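Local coordinates for cyclic AMP receptor protein (Thermus thermophilus, PDB 4EV0) that binds cyclic AMP and, as a homodimer with a winged helix-turn-helix domain, activates transcription from several promoters in a cAMP-dependent manner, at residues Y21-Y27 with T95-F101; S78-E82 with L100-Y105. All blocks are in the same frame, centred on the assembly; numbering follows the deposited sequence.

Contact 1: Y21-Y27 with T95-F101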
loop_
_atom_site.group_PDB
_atom_site.type_symbol
_atom_site.label_atom_id
_atom_site.label_comp_id
_atom_site.label_asym_id
_atom_site.label_seq_id
_atom_site.Cartn_x
_atom_site.Cartn_y
_atom_site.Cartn_z
ATOM N N TYR B 21 21.796 21.140 13.724
ATOM C CA TYR B 21 22.537 20.036 13.111
ATOM C C TYR B 21 22.428 20.029 11.566
ATOM O O TYR B 21 23.128 19.280 10.874
ATOM C CB TYR B 21 22.059 18.705 13.696
ATOM C CG TYR B 21 22.473 18.454 15.135
ATOM C CD1 TYR B 21 21.819 19.079 16.194
ATOM C CD2 TYR B 21 23.493 17.560 15.437
ATOM C CE1 TYR B 21 22.190 18.839 17.514
ATOM C CE2 TYR B 21 23.870 17.314 16.754
ATOM C CZ TYR B 21 23.216 17.957 17.784
ATOM O OH TYR B 21 23.594 17.714 19.090
ATOM N N PHE B 22 21.547 20.877 11.039
ATOM C CA PHE B 22 21.228 20.889 9.615
ATOM C C PHE B 22 22.185 21.772 8.793
ATOM O O PHE B 22 22.862 22.657 9.326
ATOM C CB PHE B 22 19.793 21.359 9.408
ATOM C CG PHE B 22 18.769 20.327 9.732
ATOM C CD1 PHE B 22 18.530 19.953 11.046
ATOM C CD2 PHE B 22 18.024 19.732 8.725
ATOM C CE1 PHE B 22 17.565 18.985 11.342
ATOM C CE2 PHE B 22 17.072 18.777 9.019
ATOM C CZ PHE B 22 16.844 18.408 10.325
ATOM N N GLN B 23 22.239 21.504 7.493
ATOM C CA GLN B 23 23.060 22.273 6.571
ATOM C C GLN B 23 22.157 22.770 5.455
ATOM O O GLN B 23 21.242 22.061 5.015
ATOM C CB GLN B 23 24.190 21.404 6.018
ATOM C CG GLN B 23 25.005 20.751 7.130
ATOM C CD GLN B 23 26.262 20.041 6.654
ATOM O OE1 GLN B 23 26.722 20.231 5.525
ATOM N NE2 GLN B 23 26.831 19.212 7.534
ATOM N N ARG B 24 22.400 23.999 5.017
ATOM C CA ARG B 24 21.591 24.605 3.974
ATOM C C ARG B 24 22.043 24.125 2.591
ATOM O O ARG B 24 23.229 24.105 2.297
ATOM C CB ARG B 24 21.673 26.129 4.080
ATOM C CG ARG B 24 21.274 26.675 5.459
ATOM C CD ARG B 24 21.476 28.193 5.542
ATOM N NE ARG B 24 20.563 28.825 6.499
ATOM C CZ ARG B 24 20.940 29.412 7.633
ATOM N NH1 ARG B 24 22.220 29.450 7.964
ATOM N NH2 ARG B 24 20.035 29.965 8.433
ATOM N N ARG B 25 21.089 23.706 1.763
ATOM C CA ARG B 25 21.358 23.331 0.373
ATOM C C ARG B 25 20.287 23.962 -0.529
ATOM O O ARG B 25 19.103 23.970 -0.181
ATOM C CB ARG B 25 21.369 21.805 0.198
ATOM C CG ARG B 25 22.447 21.042 1.001
ATOM C CD ARG B 25 23.810 21.137 0.327
ATOM N NE ARG B 25 24.798 20.179 0.837
ATOM C CZ ARG B 25 25.612 20.410 1.865
ATOM N NH1 ARG B 25 25.534 21.555 2.535
ATOM N NH2 ARG B 25 26.499 19.491 2.234
ATOM N N LEU B 26 20.709 24.502 -1.673
ATOM C CA LEU B 26 19.797 25.209 -2.578
ATOM C C LEU B 26 19.628 24.508 -3.925
ATOM O O LEU B 26 20.613 24.109 -4.556
ATOM C CB LEU B 26 20.256 26.652 -2.805
ATOM C CG LEU B 26 19.935 27.695 -1.727
ATOM C CD1 LEU B 26 20.696 27.437 -0.427
ATOM C CD2 LEU B 26 20.220 29.112 -2.244
ATOM N N TYR B 27 18.374 24.361 -4.360
ATOM C CA TYR B 27 18.064 23.776 -5.670
ATOM C C TYR B 27 17.092 24.645 -6.457
ATOM O O TYR B 27 15.922 24.768 -6.077
ATOM C CB TYR B 27 17.507 22.346 -5.526
ATOM C CG TYR B 27 18.546 21.389 -5.012
ATOM C CD1 TYR B 27 18.745 21.214 -3.644
ATOM C CD2 TYR B 27 19.368 20.698 -5.892
ATOM C CE1 TYR B 27 19.726 20.364 -3.170
ATOM C CE2 TYR B 27 20.353 19.844 -5.428
ATOM C CZ TYR B 27 20.533 19.682 -4.068
ATOM O OH TYR B 27 21.520 18.833 -3.618
ATOM N N THR B 95 14.124 26.133 -4.595
ATOM C CA THR B 95 13.908 25.428 -3.335
ATOM C C THR B 95 15.078 25.534 -2.348
ATOM O O THR B 95 16.258 25.401 -2.719
ATOM C CB THR B 95 13.555 23.934 -3.595
ATOM O OG1 THR B 95 12.340 23.846 -4.347
ATOM C CG2 THR B 95 13.382 23.177 -2.293
ATOM N N GLU B 96 14.741 25.809 -1.092
ATOM C CA GLU B 96 15.712 25.741 -0.012
ATOM C C GLU B 96 15.474 24.492 0.815
ATOM O O GLU B 96 14.375 24.255 1.315
ATOM C CB GLU B 96 15.648 26.982 0.868
ATOM C CG GLU B 96 16.283 28.204 0.237
ATOM C CD GLU B 96 16.327 29.378 1.187
ATOM O OE1 GLU B 96 17.442 29.876 1.467
ATOM O OE2 GLU B 96 15.245 29.799 1.654
ATOM N N LEU B 97 16.529 23.697 0.937
ATOM C CA LEU B 97 16.492 22.443 1.669
ATOM C C LEU B 97 17.379 22.505 2.894
ATOM O O LEU B 97 18.516 22.987 2.822
ATOM C CB LEU B 97 16.961 21.299 0.766
ATOM C CG LEU B 97 16.067 20.979 -0.439
ATOM C CD1 LEU B 97 16.615 19.794 -1.209
ATOM C CD2 LEU B 97 14.623 20.713 -0.001
ATOM N N LEU B 98 16.870 22.029 4.024
ATOM C CA LEU B 98 17.703 21.840 5.201
ATOM C C LEU B 98 18.079 20.370 5.271
ATOM O O LEU B 98 17.212 19.506 5.435
ATOM C CB LEU B 98 16.979 22.286 6.468
ATOM C CG LEU B 98 16.791 23.788 6.675
ATOM C CD1 LEU B 98 15.840 24.035 7.829
ATOM C CD2 LEU B 98 18.129 24.496 6.915
ATOM N N ALA B 99 19.370 20.085 5.125
ATOM C CA ALA B 99 19.848 18.710 5.034
ATOM C C ALA B 99 20.435 18.209 6.343
ATOM O O ALA B 99 21.184 18.923 7.030
ATOM C CB ALA B 99 20.867 18.583 3.928
ATOM N N LEU B 100 20.106 16.972 6.689
ATOM C CA LEU B 100 20.695 16.368 7.871
ATOM C C LEU B 100 21.451 15.100 7.494
ATOM O O LEU B 100 20.863 14.118 7.039
ATOM C CB LEU B 100 19.610 16.087 8.901
ATOM C CG LEU B 100 20.028 15.281 10.120
ATOM C CD1 LEU B 100 21.070 16.047 10.924
ATOM C CD2 LEU B 100 18.788 14.963 10.942
ATOM N N PHE B 101 22.764 15.129 7.663
ATOM C CA PHE B 101 23.584 13.995 7.268
ATOM C C PHE B 101 23.548 12.904 8.317
ATOM O O PHE B 101 23.067 13.125 9.425
ATOM C CB PHE B 101 24.990 14.448 6.884
ATOM C CG PHE B 101 25.017 15.175 5.576
ATOM C CD1 PHE B 101 24.625 16.506 5.498
ATOM C CD2 PHE B 101 25.363 14.517 4.406
ATOM C CE1 PHE B 101 24.610 17.182 4.273
ATOM C CE2 PHE B 101 25.350 15.191 3.179
ATOM C CZ PHE B 101 24.973 16.522 3.118
HETATM O O HOH W 1 23.815 17.823 8.993
#
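Phe22 lays one face of its ring on Leu100. CB of Leu100 sits 3.9 Å from the ring centroid, a CH-pi contact offset toward the rim. The edge of the same ring meets Leu98 O, 3.4 Å from CD2 of Phe22, and CD2 also touches CB of Leu98. CG of Phe22 is anti to its carbonyl carbon (chi1 -76°), which swings the ring across the neighbouring strand. A second cluster forms round Phe101. The Arg25 side chain crosses that of Phe101 at about a right angle, with the guanidinium and ring planes 48° apart, and NH2 of Arg25 comes within 3.5 Å of CZ of Phe101. The chain of Arg25 bends at chi2 to get there. A weak bond from NH2 of Arg25 to OE1 of Gln23 joins the two polar ends beside the ring. Farther along, CD1 of Leu97 touches CD1 of Tyr27 at 3.5 Å.

The backbones position these groups. Strands 23-27 and 95-101 are antiparallel neighbours, with hydrogen-bonded pairs at Gln23 and Ala99, Arg25 and Leu97, and Tyr27 and Thr95. Each pair makes two bonds; that from Ala99 N to Gln23 O is 2.7 Å long and almost straight, at 177°. Strand 23-27 is outermost in its sheet within the chain, and strand 42-46 lies beyond 95-101. Leu45 of that strand and Leu6 also pack on Phe22. An alanine in place of Phe22 would probably leave Leu98 and CB of Leu100 without their aromatic cover and open a gap beside Leu45.

The main chain thus fixes the register of this edge of the cyclic nucleotide-binding beta fold. Apolar contacts and one arginine set against an aromatic ring, rather than salt bridges, fill in between its side chains.

Contact 2: S78-E82 with L100-Y105. With CMP (adenosine-3',5'-cyclic-monophosphate), chain G.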
loop_
_atom_site.group_PDB
_atom_site.type_symbol
_atom_site.label_atom_id
_atom_site.label_comp_id
_atom_site.label_asym_id
_atom_site.label_seq_id
_atom_site.Cartn_x
_atom_site.Cartn_y
_atom_site.Cartn_z
ATOM N N SER B 78 17.351 6.223 2.904
ATOM C CA SER B 78 18.776 6.010 2.676
ATOM C C SER B 78 19.571 6.480 3.890
ATOM O O SER B 78 20.580 5.877 4.253
ATOM C CB SER B 78 19.242 6.726 1.412
ATOM O OG SER B 78 18.578 6.203 0.269
ATOM N N LEU B 79 19.086 7.538 4.531
ATOM C CA LEU B 79 19.672 7.996 5.784
ATOM C C LEU B 79 19.676 6.901 6.857
ATOM O O LEU B 79 20.648 6.727 7.593
ATOM C CB LEU B 79 18.937 9.232 6.316
ATOM C CG LEU B 79 19.525 9.667 7.665
ATOM C CD1 LEU B 79 20.224 11.021 7.561
ATOM C CD2 LEU B 79 18.491 9.649 8.782
ATOM N N LEU B 80 18.579 6.160 6.925
ATOM C CA LEU B 80 18.383 5.171 7.969
ATOM C C LEU B 80 19.072 3.846 7.685
ATOM O O LEU B 80 19.758 3.318 8.557
ATOM C CB LEU B 80 16.889 4.959 8.204
ATOM C CG LEU B 80 16.181 6.104 8.926
ATOM C CD1 LEU B 80 14.673 5.988 8.740
ATOM C CD2 LEU B 80 16.567 6.111 10.422
ATOM N N ASP B 81 18.898 3.313 6.476
ATOM C CA ASP B 81 19.367 1.956 6.162
ATOM C C ASP B 81 20.582 1.889 5.228
ATOM O O ASP B 81 21.100 0.802 4.952
ATOM C CB ASP B 81 18.222 1.091 5.607
ATOM C CG ASP B 81 17.613 1.654 4.323
ATOM O OD1 ASP B 81 18.297 2.455 3.627
ATOM O OD2 ASP B 81 16.438 1.285 4.007
ATOM N N GLU B 82 21.012 3.052 4.739
ATOM C CA GLU B 82 22.143 3.163 3.809
ATOM C C GLU B 82 21.870 2.462 2.472
ATOM O O GLU B 82 22.792 2.208 1.700
ATOM C CB GLU B 82 23.469 2.671 4.443
ATOM C CG GLU B 82 23.734 3.181 5.879
ATOM C CD GLU B 82 25.116 2.777 6.450
ATOM O OE1 GLU B 82 25.171 2.194 7.560
ATOM O OE2 GLU B 82 26.152 3.060 5.809
ATOM N N LEU B 100 20.106 16.972 6.689
ATOM C CA LEU B 100 20.695 16.368 7.871
ATOM C C LEU B 100 21.451 15.100 7.494
ATOM O O LEU B 100 20.863 14.118 7.039
ATOM C CB LEU B 100 19.610 16.087 8.901
ATOM C CG LEU B 100 20.028 15.281 10.120
ATOM C CD1 LEU B 100 21.070 16.047 10.924
ATOM C CD2 LEU B 100 18.788 14.963 10.942
ATOM N N PHE B 101 22.764 15.129 7.663
ATOM C CA PHE B 101 23.584 13.995 7.268
ATOM C C PHE B 101 23.548 12.904 8.317
ATOM O O PHE B 101 23.067 13.125 9.425
ATOM C CB PHE B 101 24.990 14.448 6.884
ATOM C CG PHE B 101 25.017 15.175 5.576
ATOM C CD1 PHE B 101 24.625 16.506 5.498
ATOM C CD2 PHE B 101 25.363 14.517 4.406
ATOM C CE1 PHE B 101 24.610 17.182 4.273
ATOM C CE2 PHE B 101 25.350 15.191 3.179
ATOM C CZ PHE B 101 24.973 16.522 3.118
ATOM N N ARG B 102 23.999 11.714 7.946
ATOM C CA ARG B 102 23.825 10.548 8.798
ATOM C C ARG B 102 24.586 10.680 10.127
ATOM O O ARG B 102 24.045 10.376 11.195
ATOM C CB ARG B 102 24.231 9.278 8.051
ATOM C CG ARG B 102 23.802 8.019 8.766
ATOM C CD ARG B 102 24.087 6.774 7.957
ATOM N NE ARG B 102 24.343 5.646 8.845
ATOM C CZ ARG B 102 23.406 4.851 9.365
ATOM N NH1 ARG B 102 22.118 5.031 9.074
ATOM N NH2 ARG B 102 23.766 3.860 10.173
ATOM N N GLU B 103 25.830 11.150 10.060
ATOM C CA GLU B 103 26.636 11.319 11.267
ATOM C C GLU B 103 26.057 12.393 12.187
ATOM O O GLU B 103 26.148 12.284 13.408
ATOM C CB GLU B 103 28.102 11.631 10.929
ATOM C CG GLU B 103 28.832 10.514 10.189
ATOM C CD GLU B 103 28.590 9.142 10.812
ATOM O OE1 GLU B 103 29.211 8.837 11.859
ATOM O OE2 GLU B 103 27.768 8.371 10.257
ATOM N N ASP B 104 25.452 13.425 11.604
ATOM C CA ASP B 104 24.875 14.491 12.416
ATOM C C ASP B 104 23.537 14.078 13.001
ATOM O O ASP B 104 23.172 14.503 14.101
ATOM C CB ASP B 104 24.741 15.778 11.613
ATOM C CG ASP B 104 26.084 16.373 11.254
ATOM O OD1 ASP B 104 26.939 16.511 12.161
ATOM O OD2 ASP B 104 26.287 16.690 10.065
ATOM N N TYR B 105 22.817 13.240 12.262
ATOM C CA TYR B 105 21.581 12.661 12.746
ATOM C C TYR B 105 21.847 11.764 13.969
ATOM O O TYR B 105 21.126 11.833 14.966
ATOM C CB TYR B 105 20.897 11.887 11.609
ATOM C CG TYR B 105 20.006 10.773 12.072
ATOM C CD1 TYR B 105 18.665 11.005 12.369
ATOM C CD2 TYR B 105 20.496 9.483 12.210
ATOM C CE1 TYR B 105 17.840 9.985 12.801
ATOM C CE2 TYR B 105 19.674 8.442 12.647
ATOM C CZ TYR B 105 18.346 8.699 12.936
ATOM O OH TYR B 105 17.532 7.673 13.371
HETATM P P CMP G . 14.923 7.859 0.270
HETATM O O1P CMP G . 16.194 8.231 0.975
HETATM O O2P CMP G . 14.627 6.397 0.023
HETATM O "O5'" CMP G . 14.794 8.680 -1.114
HETATM C "C5'" CMP G . 13.522 8.921 -1.714
HETATM C "C4'" CMP G . 12.556 9.312 -0.650
HETATM O "O4'" CMP G . 11.194 9.325 -1.118
HETATM C "C3'" CMP G . 12.487 8.356 0.499
HETATM O "O3'" CMP G . 13.689 8.334 1.243
HETATM C "C2'" CMP G . 11.253 8.860 1.223
HETATM O "O2'" CMP G . 11.521 10.078 1.895
HETATM C "C1'" CMP G . 10.350 9.172 0.017
HETATM N N9 CMP G . 9.401 8.084 -0.238
HETATM C C8 CMP G . 9.689 6.813 -0.571
HETATM N N7 CMP G . 8.535 6.097 -0.686
HETATM C C5 CMP G . 7.501 6.925 -0.425
HETATM C C6 CMP G . 6.019 6.824 -0.390
HETATM N N6 CMP G . 5.403 5.640 -0.662
HETATM N N1 CMP G . 5.319 7.947 -0.070
HETATM C C2 CMP G . 5.923 9.115 0.207
HETATM N N3 CMP G . 7.267 9.278 0.178
HETATM C C4 CMP G . 8.083 8.238 -0.124
#
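Leu79 and Arg102 carry this contact, one through its side chain and the other by gripping the main chain. CD2 of Leu79 stands over the centre of the Tyr105 ring, 3.8 Å from the centroid and 11° off the normal, a CH-pi contact. Its other branch, CD1, turns to the backbone and lies 3.2 Å from Leu100 O. Leu80 comes to the same tyrosine at about a right angle, its CD2 3.5 Å from Tyr105 OH.

Arg102 reaches across with its chain extended from CG to NE, CG opposite the backbone N (chi1 -168°). Its NH1 gives two hydrogen bonds to the end of helix 76-81. Leu79 O accepts at 2.7 Å and lies in the guanidinium plane. Leu80 O accepts at 3.0 Å, but NH1 stands above the plane of that carbonyl. Glu82 covers one face of the guanidinium. The carboxylate is stacked on it with the planes 25° apart, and OE1 of Glu82 is 3.4 Å from Arg102 NH2. This salt bridge works by charge alone, since no N-H points at the oxygen.

At the other end of the segment, Ser78 N donates to O1P of cyclic AMP at 3.0 Å. Asp131 of the second subunit also bonds the nucleotide. Tyr105 OH bonds His117 of the second subunit, and Asp81 pairs with its Arg128.

Helix 76-81 belongs to the phosphate-binding cassette of the cyclic nucleotide-binding fold. The positive charge of Arg102 probably offsets the negative C-terminal end of this helix, and its two bonds tie the helix to helix 102-111. Tyr105 and Asp81 carry the link on to the second subunit.

Contacts 1 and 2 share Leu100 and Phe101, where strand 95-101 passes into helix 102-111. Contact 1 joins two strands at the margin of a sheet. Contact 2 joins two helical segments at the end of that sheet, close to the nucleotide and the second subunit. Both mix buried and exposed residues. Regular main-chain bonding dominates 21-27 with 95-101, which no other chain of the assembly touches. In 78-82 with 100-105 the polar link runs from a side chain to helix-end carbonyls. An arginine serves each differently: against the rim of a ring in one, stacked on a carboxylate in the other. The two meet directly where Tyr21 and Gln23 pack on Asp104.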